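Local structure of putative peptidase (Clostridium acetobutylicum, 3K9T) at residues 22-27 with 329-334; 92-97 with 191-196; 118-123 with 141-146; 123-128 with 320-325; 185-190 with 250-255. The protein is not expected to act as a peptidase despite its aminopeptidase-like region, but binds one zinc ion per subunit and may serve in making modified polysaccharides. One frame throughout, in Å; residues are numbered along the deposited sequence.

Interaction 1 (22-27 with 329-334); sequences LIEELF and DNLCYM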
# COMPACT_ATOMS: atom_id res chain seq x y z
N LEU A 22 42.05 -5.96 -16.10
CA LEU A 22 42.38 -6.36 -14.73
C LEU A 22 41.81 -7.76 -14.45
O LEU A 22 42.48 -8.62 -13.85
CB LEU A 22 41.83 -5.34 -13.72
CG LEU A 22 42.01 -5.61 -12.20
CD1 LEU A 22 43.44 -6.09 -11.90
CD2 LEU A 22 41.58 -4.39 -11.29
N ILE A 23 40.57 -8.01 -14.90
CA ILE A 23 39.95 -9.32 -14.74
C ILE A 23 40.82 -10.33 -15.47
O ILE A 23 41.18 -11.37 -14.92
CB ILE A 23 38.49 -9.33 -15.30
CG1 ILE A 23 37.56 -8.50 -14.39
CG2 ILE A 23 38.00 -10.82 -15.58
CD1 ILE A 23 36.21 -8.15 -15.01
N GLU A 24 41.18 -10.02 -16.71
CA GLU A 24 41.96 -10.97 -17.49
C GLU A 24 43.30 -11.29 -16.79
O GLU A 24 43.69 -12.45 -16.73
CB GLU A 24 42.19 -10.41 -18.89
CG GLU A 24 42.80 -11.39 -19.87
CD GLU A 24 42.89 -10.79 -21.25
OE1 GLU A 24 43.70 -9.86 -21.39
OE2 GLU A 24 42.15 -11.19 -22.17
N GLU A 25 43.98 -10.26 -16.29
CA GLU A 25 45.22 -10.45 -15.54
C GLU A 25 45.00 -11.31 -14.28
O GLU A 25 45.82 -12.17 -13.95
CB GLU A 25 45.83 -9.09 -15.13
CG GLU A 25 47.16 -9.25 -14.36
CD GLU A 25 47.94 -7.95 -14.17
OE1 GLU A 25 47.48 -6.87 -14.58
OE2 GLU A 25 49.04 -8.02 -13.59
N LEU A 26 43.90 -11.09 -13.58
CA LEU A 26 43.65 -11.86 -12.37
C LEU A 26 43.16 -13.31 -12.65
O LEU A 26 43.27 -14.21 -11.79
CB LEU A 26 42.63 -11.10 -11.48
CG LEU A 26 43.06 -9.81 -10.77
CD1 LEU A 26 41.89 -9.12 -10.06
CD2 LEU A 26 44.16 -10.08 -9.76
N PHE A 27 42.63 -13.55 -13.84
CA PHE A 27 41.86 -14.78 -14.11
C PHE A 27 42.58 -16.09 -13.77
O PHE A 27 42.01 -16.93 -13.07
CB PHE A 27 41.37 -14.77 -15.55
CG PHE A 27 40.55 -15.95 -15.93
CD1 PHE A 27 39.27 -16.11 -15.44
CD2 PHE A 27 41.07 -16.93 -16.76
CE1 PHE A 27 38.52 -17.22 -15.78
CE2 PHE A 27 40.33 -18.02 -17.13
CZ PHE A 27 39.05 -18.17 -16.64
N ASP A 329 31.63 -19.59 -16.67
CA ASP A 329 31.85 -18.24 -16.17
C ASP A 329 33.31 -17.83 -16.45
O ASP A 329 34.13 -17.66 -15.52
CB ASP A 329 31.55 -18.17 -14.67
CG ASP A 329 31.59 -16.75 -14.12
OD1 ASP A 329 31.73 -15.81 -14.94
OD2 ASP A 329 31.48 -16.56 -12.88
N ASN A 330 33.60 -17.64 -17.73
CA ASN A 330 34.92 -17.35 -18.22
C ASN A 330 35.05 -15.95 -18.81
O ASN A 330 34.11 -15.17 -18.77
CB ASN A 330 35.26 -18.41 -19.26
CG ASN A 330 34.33 -18.41 -20.44
OD1 ASN A 330 33.80 -17.39 -20.86
ND2 ASN A 330 34.13 -19.59 -21.01
N LEU A 331 36.19 -15.66 -19.42
CA LEU A 331 36.46 -14.31 -19.92
C LEU A 331 35.45 -13.81 -20.96
O LEU A 331 34.98 -12.65 -20.92
CB LEU A 331 37.91 -14.25 -20.44
CG LEU A 331 38.97 -14.30 -19.32
CD1 LEU A 331 40.36 -14.50 -19.90
CD2 LEU A 331 38.91 -13.01 -18.40
N CYS A 332 35.06 -14.70 -21.86
CA CYS A 332 34.08 -14.36 -22.90
C CYS A 332 32.69 -14.11 -22.33
O CYS A 332 31.84 -13.57 -23.00
CB CYS A 332 34.04 -15.41 -24.00
SG CYS A 332 35.21 -14.99 -25.31
N TYR A 333 32.48 -14.47 -21.07
CA TYR A 333 31.21 -14.19 -20.39
C TYR A 333 31.16 -12.74 -19.86
O TYR A 333 30.07 -12.18 -19.69
CB TYR A 333 30.93 -15.23 -19.28
CG TYR A 333 29.62 -15.05 -18.56
CD1 TYR A 333 28.41 -15.05 -19.24
CD2 TYR A 333 29.60 -14.83 -17.18
CE1 TYR A 333 27.18 -14.84 -18.55
CE2 TYR A 333 28.40 -14.64 -16.49
CZ TYR A 333 27.20 -14.66 -17.18
OH TYR A 333 26.02 -14.47 -16.50
N MSE A 334 32.33 -12.17 -19.61
CA MSE A 334 32.46 -10.75 -19.31
C MSE A 334 32.08 -9.93 -20.59
O MSE A 334 32.42 -10.28 -21.70
CB MSE A 334 33.90 -10.42 -18.92
CG MSE A 334 34.41 -11.10 -17.65
SE MSE A 334 33.26 -10.52 -16.20
CE MSE A 334 31.78 -11.81 -16.20
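Leu331 sets its branched end against Ile23 and Glu24 of helix 12-26 and against Phe27, which follows in the chain. This is the closely packed part of the contact. Leu331 CD2 lies 3.7 Å from Ile23 CG2, and the two side chains slide past each other in opposite directions. The same methyl rests on the helix backbone, 3.8 Å from Glu24 CA. Leu331 CG stands over one face of the Phe27 ring, 4.2 Å from its centroid, as a CH-pi contact. Beside Ile23, the selenomethionine Met334 brings SE to 4.0 Å from Ile23 CD1. The looser side is the exposed Glu24. Its side chain crosses that of Leu331 at about a right angle, with Glu24 CG 4.0 Å from Leu331 CD1, while its carboxylate bonds to the hydroxyl of Tyr20. No hydrogen bond joins the two segments. Leu22 and Leu26 of the same helix pack on helix 36-45. Helix 194-211 touches Ile23, Phe27 and Met334, and Asp329 accepts bonds from the backbone N of Asn195 and Asp196 at its start.

Interaction 2 (92-97 with 191-196); sequences NNLHVM and PSMCND. With ZN (zinc ion), chain B.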
# COMPACT_ATOMS: atom_id res chain seq x y z
N ASN A 92 43.19 -25.53 -16.05
CA ASN A 92 42.08 -24.84 -15.41
C ASN A 92 42.11 -25.14 -13.92
O ASN A 92 42.12 -26.30 -13.53
CB ASN A 92 40.74 -25.28 -16.03
CG ASN A 92 39.62 -24.28 -15.80
OD1 ASN A 92 39.49 -23.70 -14.71
ND2 ASN A 92 38.81 -24.04 -16.83
N ASN A 93 42.16 -24.11 -13.06
CA ASN A 93 42.27 -24.39 -11.62
C ASN A 93 40.93 -24.86 -11.02
O ASN A 93 40.85 -25.26 -9.85
CB ASN A 93 42.95 -23.25 -10.84
CG ASN A 93 42.23 -21.92 -10.97
OD1 ASN A 93 40.99 -21.85 -11.03
ND2 ASN A 93 43.02 -20.83 -10.99
N LEU A 94 39.88 -24.84 -11.84
CA LEU A 94 38.59 -25.38 -11.41
C LEU A 94 38.62 -26.93 -11.36
O LEU A 94 37.77 -27.54 -10.70
CB LEU A 94 37.45 -24.85 -12.28
CG LEU A 94 37.12 -23.33 -12.31
CD1 LEU A 94 35.80 -23.11 -13.09
CD2 LEU A 94 37.03 -22.70 -10.90
N HIS A 95 39.61 -27.54 -12.02
CA HIS A 95 39.85 -28.99 -11.97
C HIS A 95 40.14 -29.56 -10.56
O HIS A 95 40.02 -30.76 -10.38
CB HIS A 95 40.99 -29.44 -12.89
CG HIS A 95 40.66 -29.41 -14.34
ND1 HIS A 95 39.58 -30.08 -14.87
CD2 HIS A 95 41.28 -28.82 -15.39
CE1 HIS A 95 39.53 -29.87 -16.17
NE2 HIS A 95 40.56 -29.13 -16.52
N VAL A 96 40.53 -28.73 -9.59
CA VAL A 96 40.80 -29.20 -8.23
C VAL A 96 39.80 -28.57 -7.26
O VAL A 96 39.53 -27.38 -7.33
CB VAL A 96 42.23 -28.86 -7.73
CG1 VAL A 96 42.40 -29.27 -6.26
CG2 VAL A 96 43.26 -29.58 -8.55
N MSE A 97 39.27 -29.41 -6.37
CA MSE A 97 38.36 -28.98 -5.32
C MSE A 97 39.16 -28.13 -4.32
O MSE A 97 40.19 -28.57 -3.80
CB MSE A 97 37.73 -30.21 -4.67
CG MSE A 97 36.76 -29.91 -3.51
SE MSE A 97 36.36 -31.55 -2.55
CE MSE A 97 35.16 -32.34 -3.88
N PRO A 191 38.43 -18.66 -7.49
CA PRO A 191 39.57 -18.79 -8.42
C PRO A 191 39.25 -18.32 -9.86
O PRO A 191 38.76 -17.18 -9.99
CB PRO A 191 39.98 -20.27 -8.30
CG PRO A 191 38.73 -20.95 -7.82
CD PRO A 191 37.98 -19.97 -7.00
N SER A 192 39.50 -19.15 -10.89
CA SER A 192 39.33 -18.71 -12.31
C SER A 192 37.88 -18.73 -12.81
O SER A 192 37.49 -19.56 -13.63
CB SER A 192 40.21 -19.55 -13.25
OG SER A 192 41.58 -19.45 -12.91
N MSE A 193 37.08 -17.82 -12.26
CA MSE A 193 35.73 -17.55 -12.71
C MSE A 193 35.59 -16.02 -12.72
O MSE A 193 36.14 -15.33 -11.84
CB MSE A 193 34.68 -18.20 -11.80
CG MSE A 193 34.71 -19.75 -11.82
SE MSE A 193 33.71 -20.40 -10.34
CE MSE A 193 35.00 -20.01 -8.90
N CYS A 194 34.88 -15.51 -13.72
CA CYS A 194 34.82 -14.09 -13.98
C CYS A 194 33.67 -13.32 -13.30
O CYS A 194 33.95 -12.45 -12.50
CB CYS A 194 34.82 -13.87 -15.50
SG CYS A 194 36.40 -14.36 -16.26
N ASN A 195 32.41 -13.61 -13.60
CA ASN A 195 31.31 -12.87 -13.00
C ASN A 195 31.31 -13.05 -11.47
O ASN A 195 31.22 -12.08 -10.69
CB ASN A 195 29.96 -13.25 -13.62
CG ASN A 195 28.98 -12.02 -13.72
OD1 ASN A 195 29.42 -10.89 -13.84
ND2 ASN A 195 27.67 -12.27 -13.69
N ASP A 196 31.48 -14.30 -11.05
CA ASP A 196 31.58 -14.64 -9.63
C ASP A 196 33.00 -15.20 -9.35
O ASP A 196 33.21 -16.39 -9.55
CB ASP A 196 30.48 -15.67 -9.31
CG ASP A 196 30.53 -16.16 -7.89
OD1 ASP A 196 31.02 -15.39 -7.04
OD2 ASP A 196 30.11 -17.31 -7.61
ZN ZN B . 30.32 -18.15 -5.88
O HOH W 1 37.88 -21.40 -15.39
O HOH W 2 42.74 -21.57 -14.15
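Ser192 OG is gripped by several groups, one of them Asn93 across the contact. It accepts a weak bond from Asn93 ND2 at 2.8 Å and another bond from water 2 at 2.7 Å, and it is hydrogen-bonded to the backbone O of Phe27. Asn93 OD1 takes the backbone N of Ser192, 3.1 Å away, in the carbonyl plane and on a lone pair. The amide therefore holds both the backbone and the hydroxyl of one residue. Water 1 donates to Asn92 OD1 and Ser192 O, and Asn92 OD1 also closes an Asx turn on Leu94 N. The apolar part is Leu94. Its CD2 lies 3.9 Å from Pro191 CG, and its CD1 is 3.8 Å from CG of the selenomethionine Met193. Further along, Asp196 OD2 binds zinc at 1.9 Å. The hydroxyl, backbone N and backbone O of buried Ser192 all find partners. The insert is thus held to residues 191-193, between the zinc ligands His190 and Asp196, by directed bonds as well as by the packing of Leu94.

Interaction 3 (118-123 with 141-146); sequences TIPGNK and LTQNKF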
# COMPACT_ATOMS: atom_id res chain seq x y z
N THR A 118 31.47 -34.05 -12.32
CA THR A 118 31.06 -33.52 -13.62
C THR A 118 29.67 -32.86 -13.52
O THR A 118 29.08 -32.79 -12.44
CB THR A 118 30.98 -34.65 -14.68
OG1 THR A 118 30.04 -35.64 -14.27
CG2 THR A 118 32.33 -35.32 -14.89
N ILE A 119 29.19 -32.32 -14.64
CA ILE A 119 27.84 -31.72 -14.72
C ILE A 119 27.17 -32.40 -15.92
O ILE A 119 27.34 -31.99 -17.09
CB ILE A 119 27.84 -30.18 -14.85
CG1 ILE A 119 28.59 -29.54 -13.67
CG2 ILE A 119 26.43 -29.64 -14.90
CD1 ILE A 119 29.08 -28.12 -13.96
N PRO A 120 26.45 -33.50 -15.63
CA PRO A 120 25.82 -34.32 -16.68
C PRO A 120 24.92 -33.54 -17.62
O PRO A 120 24.85 -33.86 -18.83
CB PRO A 120 25.01 -35.34 -15.88
CG PRO A 120 25.72 -35.46 -14.60
CD PRO A 120 26.31 -34.12 -14.30
N GLY A 121 24.24 -32.54 -17.08
CA GLY A 121 23.36 -31.69 -17.85
C GLY A 121 24.04 -30.67 -18.76
O GLY A 121 23.37 -30.04 -19.58
N ASN A 122 25.34 -30.46 -18.59
CA ASN A 122 26.11 -29.49 -19.39
C ASN A 122 27.44 -30.14 -19.60
O ASN A 122 28.42 -29.83 -18.92
CB ASN A 122 26.26 -28.15 -18.68
CG ASN A 122 24.93 -27.42 -18.53
OD1 ASN A 122 24.57 -26.58 -19.37
ND2 ASN A 122 24.20 -27.74 -17.48
N LYS A 123 27.46 -31.04 -20.57
CA LYS A 123 28.55 -31.99 -20.73
C LYS A 123 29.92 -31.41 -21.03
O LYS A 123 30.91 -32.12 -21.10
CB LYS A 123 28.15 -33.05 -21.77
CG LYS A 123 26.92 -33.88 -21.35
CD LYS A 123 26.92 -35.25 -22.02
CE LYS A 123 26.63 -35.13 -23.49
NZ LYS A 123 27.35 -36.15 -24.29
N LEU A 141 35.88 -32.30 -13.88
CA LEU A 141 36.13 -32.40 -15.34
C LEU A 141 34.83 -32.37 -16.13
O LEU A 141 33.74 -32.49 -15.54
CB LEU A 141 36.90 -33.66 -15.71
CG LEU A 141 36.22 -35.01 -15.51
CD1 LEU A 141 37.02 -36.05 -16.26
CD2 LEU A 141 36.06 -35.36 -14.02
N THR A 142 34.93 -32.19 -17.45
CA THR A 142 33.70 -32.17 -18.22
C THR A 142 33.20 -33.59 -18.30
O THR A 142 33.99 -34.55 -18.26
CB THR A 142 33.82 -31.56 -19.65
OG1 THR A 142 34.57 -32.43 -20.53
CG2 THR A 142 34.39 -30.10 -19.57
N GLN A 143 31.88 -33.71 -18.35
CA GLN A 143 31.25 -34.99 -18.59
C GLN A 143 31.80 -35.59 -19.88
O GLN A 143 32.09 -36.76 -19.91
CB GLN A 143 29.72 -34.83 -18.71
CG GLN A 143 28.95 -36.14 -18.82
CD GLN A 143 29.09 -36.97 -17.56
OE1 GLN A 143 28.83 -36.49 -16.43
NE2 GLN A 143 29.52 -38.21 -17.74
N ASN A 144 31.94 -34.79 -20.93
CA ASN A 144 32.39 -35.31 -22.22
C ASN A 144 33.78 -35.96 -22.08
O ASN A 144 34.03 -37.03 -22.68
CB ASN A 144 32.39 -34.24 -23.33
CG ASN A 144 30.99 -33.86 -23.80
OD1 ASN A 144 30.05 -34.68 -23.76
ND2 ASN A 144 30.83 -32.60 -24.26
N LYS A 145 34.65 -35.33 -21.30
CA LYS A 145 36.02 -35.84 -21.08
C LYS A 145 35.97 -37.04 -20.15
O LYS A 145 36.73 -38.00 -20.34
CB LYS A 145 36.96 -34.76 -20.53
CG LYS A 145 38.27 -35.30 -19.93
N PHE A 146 35.10 -37.00 -19.15
CA PHE A 146 34.86 -38.16 -18.30
C PHE A 146 34.45 -39.37 -19.12
O PHE A 146 35.01 -40.44 -18.97
CB PHE A 146 33.75 -37.87 -17.30
CG PHE A 146 33.49 -38.98 -16.35
CD1 PHE A 146 32.62 -40.01 -16.69
CD2 PHE A 146 34.12 -39.02 -15.11
CE1 PHE A 146 32.39 -41.05 -15.81
CE2 PHE A 146 33.89 -40.06 -14.23
CZ PHE A 146 33.02 -41.08 -14.58
O HOH W 3 30.20 -31.64 -17.35
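Thr118 begins the contact with a short bond, OG1 donating to Gln143 OE1 at 2.6 Å. The hydroxyl comes from above the amide plane, 38° out of it. Thr118 CG2, anti to its own carbonyl carbon, lies 3.2 Å from Leu141 O and 3.8 Å from both Leu141 CD2 and Phe146 CB. Ile119 points away, but its backbone N donates to water 3, which also accepts from Gln143 N. A type I turn follows from Ile119 to Asn122. Pro120 touches Gln143 OE1 with its ring, CG being 3.8 Å away. Lys123 makes two bonds to Asn144. Its backbone O accepts from Asn144 N at 2.9 Å. Its NZ donates to Asn144 OD1 at 3.1 Å, nearly along the C=O axis. The Lys123 chain bends at chi3 and chi4 to reach there, and its CG and CD pass over Gln143 CG. Thr142 is the N-cap, its OG1 accepting from Lys145 N. The contact thus fixes a surface loop of the insert on the first turn of helix 143-147. Strand 116-117 lies next to it: His117 and Leu141 are joined by backbone hydrogen bonding, and Leu116 packs on Leu141 and Phe146.

Interaction 4 (123-128 with 320-325); sequences KDRIPY and GFDGYH. With ZN (zinc ion), chain B.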
# COMPACT_ATOMS: atom_id res chain seq x y z
N LYS A 123 27.46 -31.04 -20.57
CA LYS A 123 28.55 -31.99 -20.73
C LYS A 123 29.92 -31.41 -21.03
O LYS A 123 30.91 -32.12 -21.10
CB LYS A 123 28.15 -33.05 -21.77
CG LYS A 123 26.92 -33.88 -21.35
CD LYS A 123 26.92 -35.25 -22.02
CE LYS A 123 26.63 -35.13 -23.49
NZ LYS A 123 27.35 -36.15 -24.29
N ASP A 124 29.95 -30.09 -21.17
CA ASP A 124 31.14 -29.34 -21.49
C ASP A 124 31.63 -28.42 -20.34
O ASP A 124 32.53 -27.61 -20.54
CB ASP A 124 30.80 -28.47 -22.69
CG ASP A 124 29.50 -27.58 -22.46
OD1 ASP A 124 28.52 -27.98 -21.75
OD2 ASP A 124 29.47 -26.46 -23.05
N ARG A 125 31.03 -28.51 -19.15
CA ARG A 125 31.39 -27.61 -18.06
C ARG A 125 32.18 -28.28 -16.99
O ARG A 125 31.98 -29.45 -16.70
CB ARG A 125 30.13 -26.98 -17.46
CG ARG A 125 29.43 -26.04 -18.45
CD ARG A 125 28.26 -25.37 -17.87
NE ARG A 125 27.50 -24.59 -18.85
CZ ARG A 125 26.34 -23.99 -18.59
NH1 ARG A 125 25.82 -24.07 -17.38
NH2 ARG A 125 25.69 -23.31 -19.53
N ILE A 126 33.12 -27.54 -16.40
CA ILE A 126 33.87 -28.04 -15.25
C ILE A 126 33.19 -27.47 -14.01
O ILE A 126 33.01 -26.27 -13.87
CB ILE A 126 35.36 -27.64 -15.30
CG1 ILE A 126 35.99 -28.09 -16.63
CG2 ILE A 126 36.12 -28.24 -14.10
CD1 ILE A 126 37.37 -27.42 -16.95
N PRO A 127 32.75 -28.33 -13.10
CA PRO A 127 32.16 -27.75 -11.91
C PRO A 127 33.21 -27.23 -10.92
O PRO A 127 34.28 -27.82 -10.78
CB PRO A 127 31.38 -28.92 -11.30
CG PRO A 127 32.01 -30.15 -11.82
CD PRO A 127 32.67 -29.80 -13.12
N TYR A 128 32.88 -26.12 -10.26
CA TYR A 128 33.68 -25.55 -9.16
C TYR A 128 33.21 -26.11 -7.82
O TYR A 128 32.06 -25.96 -7.45
CB TYR A 128 33.58 -24.02 -9.16
CG TYR A 128 34.11 -23.30 -7.94
CD1 TYR A 128 35.44 -23.44 -7.51
CD2 TYR A 128 33.30 -22.44 -7.24
CE1 TYR A 128 35.91 -22.78 -6.38
CE2 TYR A 128 33.75 -21.76 -6.11
CZ TYR A 128 35.04 -21.94 -5.67
OH TYR A 128 35.43 -21.20 -4.58
N GLY A 320 23.65 -17.66 -9.26
CA GLY A 320 22.55 -18.54 -9.62
C GLY A 320 22.38 -18.54 -11.12
O GLY A 320 21.74 -19.41 -11.67
N PHE A 321 22.96 -17.55 -11.80
CA PHE A 321 22.94 -17.49 -13.26
C PHE A 321 23.47 -18.78 -13.93
O PHE A 321 24.27 -19.55 -13.37
CB PHE A 321 23.72 -16.26 -13.74
CG PHE A 321 25.22 -16.30 -13.45
CD1 PHE A 321 26.10 -16.92 -14.33
CD2 PHE A 321 25.73 -15.67 -12.33
CE1 PHE A 321 27.45 -16.95 -14.06
CE2 PHE A 321 27.08 -15.69 -12.06
CZ PHE A 321 27.94 -16.32 -12.94
N ASP A 322 23.00 -19.01 -15.15
CA ASP A 322 23.38 -20.21 -15.87
C ASP A 322 24.87 -20.22 -16.16
O ASP A 322 25.38 -19.34 -16.83
CB ASP A 322 22.64 -20.32 -17.19
CG ASP A 322 22.91 -21.65 -17.89
OD1 ASP A 322 23.01 -22.69 -17.21
OD2 ASP A 322 22.99 -21.62 -19.13
N GLY A 323 25.55 -21.23 -15.63
CA GLY A 323 26.98 -21.35 -15.78
C GLY A 323 27.74 -20.91 -14.56
O GLY A 323 28.95 -21.09 -14.50
N TYR A 324 27.06 -20.36 -13.57
CA TYR A 324 27.75 -19.93 -12.37
C TYR A 324 28.33 -21.17 -11.67
O TYR A 324 27.83 -22.28 -11.83
CB TYR A 324 26.85 -19.07 -11.48
CG TYR A 324 26.38 -19.69 -10.23
CD1 TYR A 324 25.47 -20.71 -10.25
CD2 TYR A 324 26.83 -19.20 -8.98
CE1 TYR A 324 25.04 -21.30 -9.09
CE2 TYR A 324 26.39 -19.77 -7.80
CZ TYR A 324 25.49 -20.83 -7.88
OH TYR A 324 25.00 -21.44 -6.75
N HIS A 325 29.43 -20.97 -10.97
CA HIS A 325 30.20 -22.04 -10.34
C HIS A 325 30.65 -23.11 -11.33
O HIS A 325 30.80 -24.26 -10.99
CB HIS A 325 29.44 -22.59 -9.11
CG HIS A 325 29.51 -21.68 -7.93
ND1 HIS A 325 29.12 -22.06 -6.67
CD2 HIS A 325 29.95 -20.40 -7.81
CE1 HIS A 325 29.30 -21.06 -5.83
NE2 HIS A 325 29.80 -20.04 -6.50
ZN ZN B . 30.32 -18.15 -5.88
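Arg125 and Asp322 form the charged part of the contact, an end-on, bidentate salt bridge through NH1 and NH2. Arg125 NH1 donates to Asp322 OD1 at 3.1 Å and NH2 to OD2 at 3.2 Å, both nearly straight. The carboxylate oxygens lie in the guanidinium plane, yet each nitrogen comes from above the carboxylate plane. The two flat groups are turned 51° from each other. The Arg125 chain runs extended from CG to NE, and Gly323 CA lies over one face of its guanidinium. Gly323 belongs to a type II turn from Phe321 to Tyr324, and its backbone angles call for glycine.

One backbone hydrogen bond joins the segments: Tyr128 N donates to His325 O at 2.9 Å, from above the carbonyl plane. Tyr128 CB also packs on that oxygen.

The aromatic part is a T-shaped stack. The edge of Tyr128 meets a face of His325, with centroids 5.3 Å apart and planes at 84°. Tyr128 CD2 is the touching atom, 3.9 Å from His325 CG. On the opposite face Tyr324 CE2 stands over the centre of the imidazole, 3.5 Å above its plane. The histidine is thus held between two tyrosines.

The metal bond is made by His325 NE2. His190 and Asp196 are the other protein ligands, so the arrangement is the flank of a mononuclear zinc site in the aminopeptidase-like region, bordered by the insert.

Interaction 5 (185-190 with 250-255); sequences TTYTCH and VATCVG. With ZN (zinc ion), chain B.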
# COMPACT_ATOMS: atom_id res chain seq x y z
N THR A 185 32.23 -3.58 -0.36
CA THR A 185 32.98 -4.80 -0.12
C THR A 185 32.89 -5.72 -1.32
O THR A 185 31.93 -5.66 -2.09
CB THR A 185 32.43 -5.54 1.13
OG1 THR A 185 31.29 -6.34 0.79
CG2 THR A 185 32.05 -4.54 2.21
N THR A 186 33.89 -6.58 -1.47
CA THR A 186 33.81 -7.62 -2.48
C THR A 186 34.65 -8.81 -2.00
O THR A 186 35.54 -8.64 -1.15
CB THR A 186 34.22 -7.10 -3.86
OG1 THR A 186 33.79 -8.03 -4.86
CG2 THR A 186 35.76 -6.87 -3.94
N TYR A 187 34.40 -10.01 -2.55
CA TYR A 187 35.07 -11.20 -2.06
C TYR A 187 36.13 -11.79 -3.01
O TYR A 187 35.95 -11.87 -4.22
CB TYR A 187 34.04 -12.24 -1.55
CG TYR A 187 32.98 -12.63 -2.54
CD1 TYR A 187 33.23 -13.62 -3.45
CD2 TYR A 187 31.73 -12.01 -2.56
CE1 TYR A 187 32.31 -13.99 -4.37
CE2 TYR A 187 30.78 -12.40 -3.48
CZ TYR A 187 31.08 -13.38 -4.40
OH TYR A 187 30.17 -13.80 -5.37
N THR A 188 37.24 -12.21 -2.41
CA THR A 188 38.46 -12.55 -3.15
C THR A 188 38.82 -14.04 -3.22
O THR A 188 39.89 -14.40 -3.71
CB THR A 188 39.61 -11.83 -2.51
OG1 THR A 188 39.54 -12.08 -1.10
CG2 THR A 188 39.50 -10.33 -2.80
N CYS A 189 37.88 -14.89 -2.78
CA CYS A 189 38.12 -16.30 -2.60
C CYS A 189 37.86 -17.19 -3.83
O CYS A 189 38.30 -18.34 -3.87
CB CYS A 189 37.26 -16.79 -1.44
SG CYS A 189 35.49 -16.47 -1.71
N HIS A 190 37.12 -16.69 -4.82
CA HIS A 190 36.87 -17.49 -6.02
C HIS A 190 38.06 -17.48 -6.98
O HIS A 190 38.63 -16.42 -7.26
CB HIS A 190 35.66 -17.00 -6.76
CG HIS A 190 34.37 -17.33 -6.08
ND1 HIS A 190 34.20 -17.23 -4.72
CD2 HIS A 190 33.18 -17.72 -6.59
CE1 HIS A 190 32.96 -17.54 -4.42
NE2 HIS A 190 32.32 -17.84 -5.53
N VAL A 250 27.61 -4.62 -1.37
CA VAL A 250 28.48 -5.73 -1.69
C VAL A 250 28.44 -5.88 -3.25
O VAL A 250 27.38 -6.06 -3.86
CB VAL A 250 28.02 -7.03 -1.02
CG1 VAL A 250 28.86 -8.20 -1.53
CG2 VAL A 250 28.04 -6.94 0.53
N ALA A 251 29.61 -5.81 -3.88
CA ALA A 251 29.70 -5.88 -5.32
C ALA A 251 30.12 -7.28 -5.74
O ALA A 251 31.18 -7.78 -5.37
CB ALA A 251 30.69 -4.85 -5.85
N THR A 252 29.28 -7.91 -6.55
CA THR A 252 29.60 -9.18 -7.14
C THR A 252 28.78 -9.32 -8.41
O THR A 252 27.81 -8.59 -8.59
CB THR A 252 29.29 -10.33 -6.17
OG1 THR A 252 29.55 -11.55 -6.83
CG2 THR A 252 27.83 -10.31 -5.70
N CYS A 253 29.21 -10.21 -9.29
CA CYS A 253 28.46 -10.52 -10.52
C CYS A 253 28.06 -9.29 -11.31
O CYS A 253 26.91 -9.19 -11.74
CB CYS A 253 27.20 -11.33 -10.16
SG CYS A 253 27.57 -12.93 -9.39
N VAL A 254 29.01 -8.39 -11.51
CA VAL A 254 28.71 -7.10 -12.09
C VAL A 254 29.19 -6.97 -13.54
O VAL A 254 29.18 -5.85 -14.08
CB VAL A 254 29.34 -5.94 -11.24
CG1 VAL A 254 28.59 -5.77 -9.93
CG2 VAL A 254 30.83 -6.17 -11.04
N GLY A 255 29.52 -8.09 -14.19
CA GLY A 255 30.21 -8.04 -15.48
C GLY A 255 29.58 -8.61 -16.73
O GLY A 255 30.10 -8.39 -17.84
ZN ZN B . 30.32 -18.15 -5.88
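Tyr187 leans its ring obliquely on Thr252, CE2 lying 3.7 Å from Thr252 CB and the two hydroxyls, Tyr187 OH and Thr252 OG1, 2.8 Å apart. Tyr187 ends strand 181-187 in the central mixed sheet of the aminopeptidase-like region, and the zinc ligand His190 lies just past that end, in the loop. Tyr187 CE1 stands over one face of the His190 imidazole, 3.6 Å above its plane and toward the rim. Cys189 SG lies at the edge of that imidazole, in plane, and takes a weak bond from His190 ND1. The other nitrogen, NE2, binds zinc.

Strand 245-250 runs parallel to strand 181-187, with Thr185 and Val250 paired. Ala251 N donates to Thr185 O at 2.9 Å, and the bond is almost straight, at 171°. Val250 CA adds a CA-H...O contact to the same oxygen. On one face of the sheet Thr185 OG1 touches Val250 CG2 at 3.3 Å.

Beyond the pairing, side chains take over from backbone. Tyr187 OH hydrogen-bonds to Asp196 OD1, consistent with a second-shell role in orienting the carboxylate, whose OD2 binds zinc. All the touching residues are buried. Thr186 OG1, anti to its backbone N (chi1 -164°), accepts from Asn197 ND2 and donates to Ala251 O at 2.7 Å.

Interactions 2, 4 and 5 each hold one zinc ligand: Asp196, His325 and His190. Their centres lie 10 to 17 Å apart. Interaction 5 is on the mixed sheet, its centre about 3 Å from that of the chain. Strand 181-187 leads from it to helix 194-211, which begins in interaction 2. Interaction 1 spans all the others in sequence and touches interaction 2, about 11 Å away between centres. Segments of interaction 2 alternate with those of 4 and 5, and those of 3 with 4. Interactions 2 and 4 join the insert to the zinc loops. Interaction 3 lies wholly in the insert, about 27 Å from interaction 5 between centres. The site thus combines two ligands six residues apart with His325, far along the chain.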